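Local coordinates for protein putative polyprenyl synthetase (Streptomyces coelicolor, PDB 3NF2) that probably joins isoprenoid diphosphates into longer prenyl chains as a metal-dependent polyprenyl synthase of the FPP/GGPP synthase family, at residues Ala7-Gly12 with Lys55-Ala60; Ala62-Glu67 with Asp330-Leu335. One frame throughout, in Å; residues are numbered along the deposited sequence.

Interaction 1: Ala7-Gly12 with Lys55-Ala60; sequences ALLERG and KAVRPA. With SO4 (sulfate ion), chain B.
L9 lays its CD2 branch against the start of helix 57-67, over the A56 carbonyl and beside the methyl of A60, in the all-helical fold of isoprenoid synthases. Its CG sits anti to the carbonyl carbon (chi1 -61°), and CD2 comes to 3.8 Å from A56 O and 4.2 Å from A60 CB, with V57 bordering the same branch. Elsewhere carbon meets carbonyl oxygen: the A56 methyl carbon CB lies 3.4 Å from L9 O, and the P59 ring carbon CB rests on G12 O. The tightest backbone approach falls at G12, whose CA is 4.0 Å from that of A60. A side chain at this glycine would run into A60 N and the carbonyl carbon of P59, which accounts for how closely helix 5-25 can settle here.

The other face of the turn handles charge. K55 and R58 belong to a GGKxxRP sequence, which in relatives binds the diphosphate of the acceptor substrate, isopentenyl diphosphate. Here a sulfate, probably from the crystallisation liquor, occupies a position consistent with that role. The R58 guanidinium meets it edge-on with two bonds: NH2 to O1 at 2.7 Å and NH1 to O4 at 3.1 Å. K55 adds a nearly straight bond from its backbone N to O2, 3.2 Å long (166°), and its side chain curls alongside the ion. R104 contributes a further bond, and E84, salt-bridged to R58 NE, would steady the guanidinium from the second shell. A56 holds the N-cap position between the packing face and the anion, and its O accepts the first helical hydrogen bond, from A60 N. One more methyl closes the packing: A60 CB stands 3.4 Å from L8 O, the same oxygen that accepts the helical hydrogen bond from G12 N.

Interaction 2: Ala62-Glu67 with Asp330-Leu335; sequences AVLSAE and DRFTAL
L64 and F332 supply the apolar centre of this contact, their side chains pointing opposite ways as they pass. The CD2 methyl of L64 sits over one face of the ring in a CH-pi contact, 3.8 Å from the F332 centroid and 15° off the ring normal, a little toward the rim. The same methyl touches L335 CD1 at 3.7 Å and R331 CB at 3.7 Å, so one branch of one leucine is enclosed by three residues of helix 326-339. At the far end of the ring, F332 CZ reaches the backbone of helix 57-67, 3.7 Å from S65 N. An alanine in place of F332 would probably open a gap beside L64, leaving CD2 without its aromatic face and Y212 without the ring that meets it almost perpendicularly.

Ionic contact lies to one flank. R331 stays straight as far as NE and meets the E67 side chain roughly perpendicularly. Its NH2 forms a salt bridge with E67 OE1 at 3.3 Å, the oxygen lying at the edge of the guanidinium, with the carboxylate plane turned 35° from it. The bridge is rather long, and E67 OE1 has a stronger partner in R11 of helix 5-25.

Polar groups that face other neighbours are satisfied there: S65 OG bonds to S192 O and A196 N on helix 173-198, while F332 O accepts from Y212 OH.

The short helical axes pass 10.6 Å apart at 154°, nearly antiparallel, a spacing that bulky leucine and phenylalanine side chains fill. This joining of an early helix to the last one is in keeping with the bundle of the all-alpha isoprenoid synthase fold.

Overall arrangement
Helix 57-67 is shared by both contacts: its first turn meets helix 5-25 in interaction 1, and its later turns meet helix 326-339 in interaction 2. The two centres are about 10 Å apart, and helix 5-25 bridges them. R11 NH2 reaches E67 OE1 at 2.6 Å, a close salt bridge, while R331 NH2 lies 3.4 Å from R11 NH2; the shared carboxylate would probably offset that like charge. L8 CD2 packs 3.8 Å from L64 CD1 and 3.5 Å from R331 NE, joining the two contacts. The sulfate lies on the interaction 1 side, at the probable isopentenyl diphosphate site; interaction 2 joins the same helix to the chain end.

Interaction 1: Ala7-Gly12 with Lys55-Ala60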
loop_
_atom_site.group_PDB
_atom_site.type_symbol
_atom_site.label_atom_id
_atom_site.label_comp_id
_atom_site.label_asym_id
_atom_site.label_seq_id
_atom_site.Cartn_x
_atom_site.Cartn_y
_atom_site.Cartn_z
ATOM N N ALA A 7 -15.203 27.204 -12.263
ATOM C CA ALA A 7 -16.415 26.823 -11.542
ATOM C C ALA A 7 -16.467 25.317 -11.297
ATOM O O ALA A 7 -16.929 24.873 -10.247
ATOM C CB ALA A 7 -17.654 27.281 -12.299
ATOM N N LEU A 8 -15.993 24.544 -12.273
ATOM C CA LEU A 8 -15.944 23.087 -12.157
ATOM C C LEU A 8 -14.864 22.615 -11.182
ATOM O O LEU A 8 -15.081 21.661 -10.432
ATOM C CB LEU A 8 -15.723 22.432 -13.525
ATOM C CG LEU A 8 -16.825 22.527 -14.578
ATOM C CD1 LEU A 8 -16.356 21.861 -15.857
ATOM C CD2 LEU A 8 -18.125 21.902 -14.086
ATOM N N LEU A 9 -13.706 23.280 -11.208
ATOM C CA LEU A 9 -12.602 22.970 -10.297
ATOM C C LEU A 9 -12.981 23.263 -8.845
ATOM O O LEU A 9 -12.627 22.500 -7.944
ATOM C CB LEU A 9 -11.330 23.741 -10.683
ATOM C CG LEU A 9 -10.689 23.521 -12.059
ATOM C CD1 LEU A 9 -9.440 24.381 -12.189
ATOM C CD2 LEU A 9 -10.354 22.055 -12.325
ATOM N N GLU A 10 -13.702 24.368 -8.644
ATOM C CA GLU A 10 -14.318 24.715 -7.366
ATOM C C GLU A 10 -15.336 23.653 -6.940
ATOM O O GLU A 10 -15.314 23.184 -5.801
ATOM C CB GLU A 10 -14.996 26.092 -7.478
ATOM C CG GLU A 10 -16.009 26.434 -6.375
ATOM C CD GLU A 10 -15.383 27.098 -5.151
ATOM O OE1 GLU A 10 -14.317 26.641 -4.676
ATOM O OE2 GLU A 10 -15.979 28.080 -4.654
ATOM N N ARG A 11 -16.209 23.277 -7.876
ATOM C CA ARG A 11 -17.236 22.257 -7.661
ATOM C C ARG A 11 -16.662 20.932 -7.148
ATOM O O ARG A 11 -17.210 20.342 -6.218
ATOM C CB ARG A 11 -18.011 22.028 -8.962
ATOM C CG ARG A 11 -19.226 21.135 -8.861
ATOM C CD ARG A 11 -19.401 20.392 -10.168
ATOM N NE ARG A 11 -20.804 20.150 -10.478
ATOM C CZ ARG A 11 -21.235 19.459 -11.530
ATOM N NH1 ARG A 11 -20.371 18.922 -12.384
ATOM N NH2 ARG A 11 -22.538 19.304 -11.725
ATOM N N GLY A 12 -15.558 20.486 -7.749
ATOM C CA GLY A 12 -14.898 19.239 -7.363
ATOM C C GLY A 12 -14.188 19.314 -6.021
ATOM O O GLY A 12 -14.239 18.362 -5.235
ATOM N N LYS A 55 -4.251 21.747 -6.939
ATOM C CA LYS A 55 -5.146 21.689 -8.091
ATOM C C LYS A 55 -6.274 20.696 -7.846
ATOM O O LYS A 55 -6.159 19.805 -6.996
ATOM C CB LYS A 55 -4.374 21.295 -9.347
ATOM C CG LYS A 55 -3.237 22.240 -9.737
ATOM C CD LYS A 55 -2.149 21.534 -10.555
ATOM C CE LYS A 55 -2.693 20.895 -11.840
ATOM N NZ LYS A 55 -3.161 19.476 -11.641
ATOM N N ALA A 56 -7.355 20.847 -8.605
ATOM C CA ALA A 56 -8.550 20.048 -8.387
ATOM C C ALA A 56 -9.080 19.394 -9.659
ATOM O O ALA A 56 -10.290 19.187 -9.794
ATOM C CB ALA A 56 -9.627 20.896 -7.736
ATOM N N VAL A 57 -8.174 19.044 -10.571
ATOM C CA VAL A 57 -8.552 18.458 -11.856
ATOM C C VAL A 57 -9.246 17.104 -11.680
ATOM O O VAL A 57 -10.361 16.910 -12.183
ATOM C CB VAL A 57 -7.341 18.328 -12.818
ATOM C CG1 VAL A 57 -7.776 17.725 -14.149
ATOM C CG2 VAL A 57 -6.689 19.679 -13.045
ATOM N N ARG A 58 -8.594 16.190 -10.956
ATOM C CA ARG A 58 -9.143 14.845 -10.715
ATOM C C ARG A 58 -10.535 14.806 -10.025
ATOM O O ARG A 58 -11.435 14.088 -10.506
ATOM C CB ARG A 58 -8.133 13.929 -9.994
ATOM C CG ARG A 58 -6.793 13.733 -10.697
ATOM C CD ARG A 58 -5.755 13.078 -9.764
ATOM N NE ARG A 58 -5.598 13.839 -8.529
ATOM C CZ ARG A 58 -4.618 14.703 -8.284
ATOM N NH1 ARG A 58 -3.653 14.906 -9.170
ATOM N NH2 ARG A 58 -4.594 15.360 -7.133
ATOM N N PRO A 59 -10.717 15.552 -8.904
ATOM C CA PRO A 59 -12.063 15.557 -8.317
ATOM C C PRO A 59 -13.144 16.118 -9.252
ATOM O O PRO A 59 -14.215 15.503 -9.390
ATOM C CB PRO A 59 -11.917 16.440 -7.067
ATOM C CG PRO A 59 -10.551 17.024 -7.115
ATOM C CD PRO A 59 -9.727 16.173 -7.999
ATOM N N ALA A 60 -12.852 17.248 -9.899
ATOM C CA ALA A 60 -13.763 17.838 -10.889
ATOM C C ALA A 60 -14.140 16.826 -11.964
ATOM O O ALA A 60 -15.286 16.741 -12.364
ATOM C CB ALA A 60 -13.144 19.085 -11.532
HETATM S S SO4 B . -1.975 17.976 -7.013
HETATM O O1 SO4 B . -3.159 17.526 -6.279
HETATM O O2 SO4 B . -2.038 19.431 -7.141
HETATM O O3 SO4 B . -0.779 17.571 -6.266
HETATM O O4 SO4 B . -1.926 17.388 -8.358
#

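Interaction 2: Ala62-Glu67 with Asp330-Leu335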
loop_
_atom_site.group_PDB
_atom_site.type_symbol
_atom_site.label_atom_id
_atom_site.label_comp_id
_atom_site.label_asym_id
_atom_site.label_seq_id
_atom_site.Cartn_x
_atom_site.Cartn_y
_atom_site.Cartn_z
ATOM N N ALA A 62 -14.064 13.453 -11.743
ATOM C CA ALA A 62 -14.853 12.339 -11.199
ATOM C C ALA A 62 -16.327 12.673 -10.972
ATOM O O ALA A 62 -17.190 11.817 -11.186
ATOM C CB ALA A 62 -14.224 11.806 -9.926
ATOM N N VAL A 63 -16.608 13.904 -10.541
ATOM C CA VAL A 63 -18.001 14.329 -10.363
ATOM C C VAL A 63 -18.666 14.527 -11.721
ATOM O O VAL A 63 -19.828 14.161 -11.893
ATOM C CB VAL A 63 -18.191 15.557 -9.400
ATOM C CG1 VAL A 63 -17.740 15.209 -7.986
ATOM C CG2 VAL A 63 -17.472 16.807 -9.884
ATOM N N LEU A 64 -17.907 15.061 -12.684
ATOM C CA LEU A 64 -18.329 15.130 -14.085
ATOM C C LEU A 64 -18.642 13.754 -14.672
ATOM O O LEU A 64 -19.623 13.593 -15.396
ATOM C CB LEU A 64 -17.252 15.797 -14.944
ATOM C CG LEU A 64 -17.492 17.175 -15.550
ATOM C CD1 LEU A 64 -17.203 18.278 -14.551
ATOM C CD2 LEU A 64 -16.603 17.326 -16.765
ATOM N N SER A 65 -17.798 12.775 -14.348
ATOM C CA SER A 65 -17.934 11.411 -14.847
ATOM C C SER A 65 -19.286 10.796 -14.498
ATOM O O SER A 65 -19.852 10.060 -15.296
ATOM C CB SER A 65 -16.807 10.531 -14.301
ATOM O OG SER A 65 -16.790 9.263 -14.938
ATOM N N ALA A 66 -19.792 11.114 -13.307
ATOM C CA ALA A 66 -21.086 10.621 -12.845
ATOM C C ALA A 66 -22.249 11.170 -13.675
ATOM O O ALA A 66 -23.203 10.440 -13.979
ATOM C CB ALA A 66 -21.270 10.932 -11.359
ATOM N N GLU A 67 -22.142 12.438 -14.067
ATOM C CA GLU A 67 -23.164 13.116 -14.882
ATOM C C GLU A 67 -23.391 12.531 -16.276
ATOM O O GLU A 67 -24.453 12.740 -16.858
ATOM C CB GLU A 67 -22.831 14.595 -15.018
ATOM C CG GLU A 67 -22.883 15.348 -13.715
ATOM C CD GLU A 67 -22.424 16.770 -13.865
ATOM O OE1 GLU A 67 -23.250 17.680 -13.660
ATOM O OE2 GLU A 67 -21.243 16.982 -14.199
ATOM N N ASP A 330 -19.446 19.017 -23.252
ATOM C CA ASP A 330 -18.896 20.376 -23.294
ATOM C C ASP A 330 -17.999 20.665 -22.092
ATOM O O ASP A 330 -16.959 21.319 -22.220
ATOM C CB ASP A 330 -20.026 21.418 -23.350
ATOM C CG ASP A 330 -20.462 21.759 -24.780
ATOM O OD1 ASP A 330 -20.910 22.909 -24.998
ATOM O OD2 ASP A 330 -20.358 20.893 -25.684
ATOM N N ARG A 331 -18.414 20.173 -20.926
ATOM C CA ARG A 331 -17.654 20.361 -19.697
ATOM C C ARG A 331 -16.344 19.559 -19.717
ATOM O O ARG A 331 -15.296 20.064 -19.304
ATOM C CB ARG A 331 -18.521 20.026 -18.477
ATOM C CG ARG A 331 -19.408 21.184 -18.027
ATOM C CD ARG A 331 -20.441 20.756 -16.994
ATOM N NE ARG A 331 -20.900 21.892 -16.190
ATOM C CZ ARG A 331 -21.777 21.811 -15.190
ATOM N NH1 ARG A 331 -22.118 22.906 -14.519
ATOM N NH2 ARG A 331 -22.318 20.642 -14.859
ATOM N N PHE A 332 -16.407 18.334 -20.236
ATOM C CA PHE A 332 -15.224 17.489 -20.403
ATOM C C PHE A 332 -14.228 18.080 -21.406
ATOM O O PHE A 332 -13.011 17.992 -21.218
ATOM C CB PHE A 332 -15.644 16.105 -20.879
ATOM C CG PHE A 332 -15.902 15.123 -19.775
ATOM C CD1 PHE A 332 -17.194 14.839 -19.367
ATOM C CD2 PHE A 332 -14.848 14.454 -19.164
ATOM C CE1 PHE A 332 -17.426 13.916 -18.356
ATOM C CE2 PHE A 332 -15.074 13.523 -18.157
ATOM C CZ PHE A 332 -16.362 13.255 -17.751
ATOM N N THR A 333 -14.766 18.671 -22.471
ATOM C CA THR A 333 -13.987 19.363 -23.498
ATOM C C THR A 333 -13.236 20.583 -22.944
ATOM O O THR A 333 -12.088 20.820 -23.310
ATOM C CB THR A 333 -14.904 19.740 -24.698
ATOM O OG1 THR A 333 -15.256 18.546 -25.422
ATOM C CG2 THR A 333 -14.243 20.753 -25.655
ATOM N N ALA A 334 -13.863 21.324 -22.037
ATOM C CA ALA A 334 -13.266 22.542 -21.492
ATOM C C ALA A 334 -12.140 22.284 -20.492
ATOM O O ALA A 334 -11.220 23.101 -20.369
ATOM C CB ALA A 334 -14.336 23.431 -20.870
ATOM N N LEU A 335 -12.222 21.169 -19.767
ATOM C CA LEU A 335 -11.144 20.753 -18.867
ATOM C C LEU A 335 -9.900 20.405 -19.670
ATOM O O LEU A 335 -8.784 20.782 -19.298
ATOM C CB LEU A 335 -11.569 19.561 -18.010
ATOM C CG LEU A 335 -12.497 19.881 -16.836
ATOM C CD1 LEU A 335 -13.138 18.619 -16.317
ATOM C CD2 LEU A 335 -11.770 20.614 -15.710
#